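Local coordinates for protein periplasmic sensor hybrid histidine kinase (Anaeromyxobacter dehalogenans, PDB 4K0D) that serves as the periplasmic sensor domain of a hybrid histidine kinase, which probably uses ATP to phosphorylate a histidine, and carries zinc ions in the crystal, at residues B[13-16]-B[17-21]; B[119-122]-B[123-126]; B[132-135]-B[136-139]. All coordinates share one frame; numbering follows the deposited sequence.

Contact 1: residues B[13-16]-B[17-21]. With ZN (zinc ion), chain I.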
# COMPACT_ATOMS: atom_id res chain seq x y z
N LEU B 13 10.62 2.22 -10.92
CA LEU B 13 9.98 2.97 -9.85
C LEU B 13 8.46 2.79 -9.84
O LEU B 13 7.82 2.93 -8.78
CB LEU B 13 10.31 4.44 -9.97
CG LEU B 13 11.75 4.80 -9.58
CD1 LEU B 13 11.93 6.27 -9.46
CD2 LEU B 13 12.12 4.14 -8.26
N GLU B 14 7.88 2.47 -11.00
CA GLU B 14 6.41 2.39 -11.11
C GLU B 14 5.89 1.09 -10.53
O GLU B 14 4.69 0.86 -10.44
CB GLU B 14 5.95 2.55 -12.60
CG GLU B 14 6.11 3.96 -13.18
CD GLU B 14 5.17 5.00 -12.58
OE1 GLU B 14 4.18 4.64 -11.93
OE2 GLU B 14 5.42 6.21 -12.72
N LEU B 15 6.79 0.19 -10.19
CA LEU B 15 6.41 -1.00 -9.49
C LEU B 15 6.08 -0.75 -8.01
O LEU B 15 5.41 -1.54 -7.37
CB LEU B 15 7.49 -2.06 -9.61
CG LEU B 15 7.67 -2.70 -10.98
CD1 LEU B 15 8.95 -3.48 -10.97
CD2 LEU B 15 6.52 -3.62 -11.29
N ILE B 16 6.54 0.37 -7.46
CA ILE B 16 6.35 0.60 -6.02
C ILE B 16 4.89 0.52 -5.62
O ILE B 16 4.55 -0.22 -4.74
CB ILE B 16 6.91 1.97 -5.62
CG1 ILE B 16 8.44 1.84 -5.49
CG2 ILE B 16 6.21 2.50 -4.32
CD1 ILE B 16 9.22 3.16 -5.54
N GLY B 17 4.04 1.25 -6.31
CA GLY B 17 2.66 1.39 -5.91
C GLY B 17 1.91 0.07 -5.95
O GLY B 17 1.30 -0.32 -4.98
N PRO B 18 1.93 -0.61 -7.08
CA PRO B 18 1.22 -1.88 -7.22
C PRO B 18 1.72 -2.93 -6.25
O PRO B 18 0.91 -3.72 -5.73
CB PRO B 18 1.55 -2.31 -8.63
CG PRO B 18 1.85 -1.02 -9.34
CD PRO B 18 2.39 -0.07 -8.38
N ARG B 19 3.02 -2.95 -6.00
CA ARG B 19 3.56 -3.96 -5.10
C ARG B 19 3.05 -3.67 -3.71
O ARG B 19 2.63 -4.58 -2.96
CB ARG B 19 5.08 -3.96 -5.14
CG ARG B 19 5.74 -5.00 -4.23
CD ARG B 19 7.24 -5.15 -4.51
NE ARG B 19 7.91 -3.85 -4.69
CZ ARG B 19 8.68 -3.52 -5.75
NH1 ARG B 19 8.91 -4.37 -6.75
NH2 ARG B 19 9.23 -2.31 -5.80
N ALA B 20 3.02 -2.40 -3.35
CA ALA B 20 2.59 -2.04 -2.01
C ALA B 20 1.11 -2.40 -1.86
O ALA B 20 0.65 -2.79 -0.78
CB ALA B 20 2.78 -0.61 -1.76
N ALA B 21 0.37 -2.20 -2.94
CA ALA B 21 -1.06 -2.38 -2.92
C ALA B 21 -1.35 -3.85 -2.76
O ALA B 21 -2.25 -4.23 -2.02
CB ALA B 21 -1.71 -1.82 -4.20
ZN ZN I . 7.07 7.22 -12.83
O HOH W 1 6.68 -1.63 -2.98

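Contact 2: residues B[119-122]-B[123-126]. With NA (sodium ion), chain L.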
# COMPACT_ATOMS: atom_id res chain seq x y z
N MSE B 119 -1.84 -18.78 13.03
CA MSE B 119 -1.43 -18.82 11.65
C MSE B 119 -1.64 -17.48 11.03
O MSE B 119 -0.79 -17.01 10.27
CB MSE B 119 -2.21 -19.87 10.88
CG MSE B 119 -2.07 -21.23 11.51
SE MSE B 119 -3.29 -22.54 10.67
CE MSE B 119 -2.25 -23.23 9.20
N ARG B 120 -2.73 -16.84 11.39
CA ARG B 120 -3.00 -15.49 10.92
C ARG B 120 -1.84 -14.56 11.35
O ARG B 120 -1.24 -13.89 10.52
CB ARG B 120 -4.25 -15.00 11.58
CG ARG B 120 -4.60 -13.59 11.27
CD ARG B 120 -5.82 -13.24 12.12
NE ARG B 120 -5.49 -12.67 13.42
CZ ARG B 120 -6.15 -12.91 14.57
NH1 ARG B 120 -7.19 -13.70 14.63
NH2 ARG B 120 -5.76 -12.31 15.68
N GLU B 121 -1.50 -14.55 12.64
CA GLU B 121 -0.57 -13.54 13.16
C GLU B 121 0.81 -13.73 12.60
O GLU B 121 1.54 -12.80 12.39
CB GLU B 121 -0.52 -13.62 14.68
CG GLU B 121 -1.75 -13.08 15.30
CD GLU B 121 -1.94 -11.62 14.97
OE1 GLU B 121 -1.02 -10.83 15.23
OE2 GLU B 121 -3.01 -11.26 14.44
N GLU B 122 1.19 -14.97 12.38
CA GLU B 122 2.49 -15.24 11.87
C GLU B 122 2.54 -14.73 10.41
O GLU B 122 3.47 -13.99 9.99
CB GLU B 122 2.74 -16.72 11.95
CG GLU B 122 4.04 -17.17 11.43
CD GLU B 122 4.41 -18.56 11.93
OE1 GLU B 122 3.73 -19.07 12.87
OE2 GLU B 122 5.39 -19.13 11.39
N LEU B 123 1.54 -15.08 9.65
CA LEU B 123 1.49 -14.65 8.26
C LEU B 123 1.47 -13.13 8.21
O LEU B 123 2.15 -12.51 7.39
CB LEU B 123 0.24 -15.23 7.62
CG LEU B 123 0.09 -15.07 6.13
CD1 LEU B 123 1.38 -15.18 5.36
CD2 LEU B 123 -0.89 -16.17 5.71
N LEU B 124 0.69 -12.50 9.08
CA LEU B 124 0.62 -11.06 8.99
C LEU B 124 1.94 -10.44 9.41
O LEU B 124 2.33 -9.40 8.90
CB LEU B 124 -0.45 -10.52 9.87
CG LEU B 124 -1.85 -10.90 9.40
CD1 LEU B 124 -2.87 -10.44 10.45
CD2 LEU B 124 -2.09 -10.24 8.01
N SER B 125 2.61 -11.09 10.36
CA SER B 125 3.87 -10.57 10.83
C SER B 125 4.88 -10.58 9.67
O SER B 125 5.56 -9.58 9.41
CB SER B 125 4.38 -11.39 12.01
OG SER B 125 5.77 -11.12 12.22
N LEU B 126 5.03 -11.74 9.02
CA LEU B 126 5.84 -11.85 7.85
C LEU B 126 5.51 -10.76 6.85
O LEU B 126 6.39 -10.10 6.31
CB LEU B 126 5.63 -13.18 7.17
CG LEU B 126 6.28 -14.36 7.83
CD1 LEU B 126 5.92 -15.64 7.06
CD2 LEU B 126 7.78 -14.18 7.89
NA NA L . -1.92 -8.56 15.22

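Contact 3: residues B[132-135]-B[136-139]. With ZN (zinc ion), chain K.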
# COMPACT_ATOMS: atom_id res chain seq x y z
N ALA B 132 8.17 -3.62 5.29
CA ALA B 132 9.12 -2.67 5.82
C ALA B 132 10.42 -2.80 5.06
O ALA B 132 11.07 -1.81 4.71
CB ALA B 132 9.32 -2.91 7.38
N LEU B 133 10.84 -4.03 4.77
CA LEU B 133 12.07 -4.18 4.04
C LEU B 133 11.94 -3.63 2.62
O LEU B 133 12.82 -2.96 2.12
CB LEU B 133 12.47 -5.65 3.94
CG LEU B 133 12.46 -6.53 5.18
CD1 LEU B 133 13.01 -7.90 4.76
CD2 LEU B 133 13.25 -5.94 6.36
N GLN B 134 10.85 -3.96 1.94
CA GLN B 134 10.67 -3.54 0.53
C GLN B 134 10.61 -2.03 0.44
O GLN B 134 11.13 -1.41 -0.51
CB GLN B 134 9.36 -4.13 -0.01
CG GLN B 134 9.15 -3.90 -1.54
CD GLN B 134 10.20 -4.57 -2.41
OE1 GLN B 134 10.44 -5.78 -2.33
NE2 GLN B 134 10.80 -3.77 -3.31
N GLN B 135 9.99 -1.43 1.43
CA GLN B 135 9.94 0.01 1.49
C GLN B 135 11.36 0.61 1.60
O GLN B 135 11.74 1.56 0.87
CB GLN B 135 9.11 0.41 2.69
CG GLN B 135 9.17 1.87 2.92
CD GLN B 135 8.21 2.36 3.96
OE1 GLN B 135 7.00 2.52 3.71
NE2 GLN B 135 8.75 2.60 5.15
N ALA B 136 12.18 0.03 2.47
CA ALA B 136 13.54 0.54 2.66
C ALA B 136 14.27 0.36 1.36
O ALA B 136 14.99 1.26 0.92
CB ALA B 136 14.23 -0.18 3.79
N HIS B 137 14.05 -0.77 0.68
CA HIS B 137 14.75 -0.98 -0.58
C HIS B 137 14.25 -0.01 -1.67
O HIS B 137 15.04 0.56 -2.37
CB HIS B 137 14.65 -2.43 -1.02
CG HIS B 137 15.05 -2.66 -2.45
ND1 HIS B 137 16.20 -3.32 -2.82
CD2 HIS B 137 14.40 -2.38 -3.61
CE1 HIS B 137 16.26 -3.43 -4.13
NE2 HIS B 137 15.18 -2.86 -4.64
N ASP B 138 12.95 0.22 -1.76
CA ASP B 138 12.43 1.15 -2.73
C ASP B 138 12.88 2.57 -2.45
O ASP B 138 13.11 3.34 -3.38
CB ASP B 138 10.92 1.14 -2.76
CG ASP B 138 10.35 -0.19 -3.23
OD1 ASP B 138 11.03 -1.02 -3.87
OD2 ASP B 138 9.17 -0.38 -2.94
N ALA B 139 12.98 2.94 -1.18
CA ALA B 139 13.42 4.28 -0.85
C ALA B 139 14.91 4.50 -1.30
O ALA B 139 15.28 5.56 -1.83
CB ALA B 139 13.26 4.51 0.65
ZN ZN K . 17.65 -3.85 -1.40

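Contact 1: residues B[13-16]-B[17-21]
The carbonyl oxygen of I16 is gripped twice: the A20 amide reaches it with N to O at 3.0 Å, and a water donates to it as well. That same water accepts from R19 NE, 3.1 Å from its oxygen, and so ties the arginine back to the backbone three residues earlier. L15 O takes the amide of R19, N to O 3.1 Å, in a bond running close to the C=O direction (162°). The R19 chain bends at chi3 (43°), which folds the guanidinium back above the turn; L15 O then lies over one of its faces, 4.1 Å from the plane, and L15 CB is 3.9 Å from R19 NH1. NH1 goes on to a hydrogen bond with P70 O.

This is the junction of helix 7-13 with helix 16-42, a type I beta turn from L13 to I16 followed by the first turn of the long helix. P18 brings no N-H to that turn, and its CD sits 3.2 Å from E14 O, where an i to i+4 amide would otherwise point. G17 suits the place before proline, since a CB there would crowd P18 CD. E14, in the turn itself, binds zinc through OE2 at 1.9 Å, joined by D10 and by H32 of the second subunit, while its OE1 forms a salt bridge with R58 of that subunit.

Contact 2: residues B[119-122]-B[123-126]
R120 and L124, one helical turn apart, lie slantwise to each other, and the aliphatic start of the arginine does the touching: R120 CG is 3.7 Å from L124 CD1. L124 is set for this by its first torsion (chi1 -68°), which turns CG to the side of its own backbone N and brings it down to 3.3 Å from R120 O. The same methyl, L124 CD1, passes 4.1 Å from E121 OE2, so the leucine lies against both members of an ion pair between sequence neighbours.

All this rides on one regular stretch of helix 117-145 in the helical-bundle sensor domain, held by four i to i+4 backbone bonds, the shortest from L124 N to R120 O (2.8 Å).

In the ion pair, R120 presents its guanidinium side-on, with NE and NH2 both directed at E121 OE2, which lies at the edge of the guanidinium and close to its plane. The NE bond, 3.0 Å to OE2, uses the anti lone pair of that oxygen, whereas NH2, 3.2 Å from OE2, meets it from 40° out of the carboxylate plane. The other oxygen, E121 OE1, binds a sodium ion at 2.4 Å; E121 is also known as a zinc ligand in this protein, though no zinc is bound to it here. An alanine in place of R120, lacking NE, NH2 and CG, is likely to leave the E121 carboxylate freer to turn beside the sodium and to open a gap against L124 CD1. L123 and L124 face V30 on helix 16-42, and L123 and L126 pack on I82 of helix 73-102. R120 in turn packs on L146 of the second subunit.

Contact 3: residues B[132-135]-B[136-139]
Residues 132-139 make a local i to i+4 contact near the surface, on the later half of helix 117-145 in the sensor domain's helical bundle, and its mark is a side-chain bond between Q134 and D138. Q134 NE2 donates to D138 OD1 at 2.8 Å. The oxygen lies nearly in the amide plane of Q134, but seen from the carboxylate the donor comes on the syn side and 35° out of its plane, the two flat groups being turned 46° apart. The bend of Q134 at chi2 (63°) after a trans first torsion brings its amide along the helix toward the aspartate. The backbone bond beneath is short too, with D138 N 2.7 Å from Q134 O, so these two residues are joined twice.

D138 OD1 also forms a salt bridge with R19. With NE2 on D138 and OE1 accepting from S72 N, both ends of the Q134 amide are used, which would probably fix its rotation. D138 OD1 further lies in the plane of the H137 ring, at its edge and 3.6 Å from H137 CD2, while Q134 NE2 is 3.9 Å from that same carbon. The imidazole coordinates zinc by ND1 at 2.1 Å, a site that E74 OE1 shares.

Of the surrounding elements, helix 73-102 meets L133 through L78 and H137 through P73, the loop before it touches Q134 at K71, helix 16-42 offers I16 to D138, and R128 of the second subunit packs against Q135.

How the contacts relate
Contacts 2 and 3 lie on helix 117-145, with centres about 19 Å apart and no touch; contact 1 joins the turn after helix 7-13 to the start of helix 16-42. Contact 2, partly buried, is nearest the middle of the chain, about 9 Å from its centre, and joins leucine packing to an ion pair beside sodium. Contact 3 is a surface contact about 18 Å out, and contact 1, about 16 Å out, is also partly buried; each holds a zinc ligand. These two touch, R19 NH2 meeting D138 OD1 at 2.9 Å, so helices 16-42 and 117-145 are pinned by charge at this end, whereas at contact 2 L123 and L124 meet helix 16-42, with R120 against its S34.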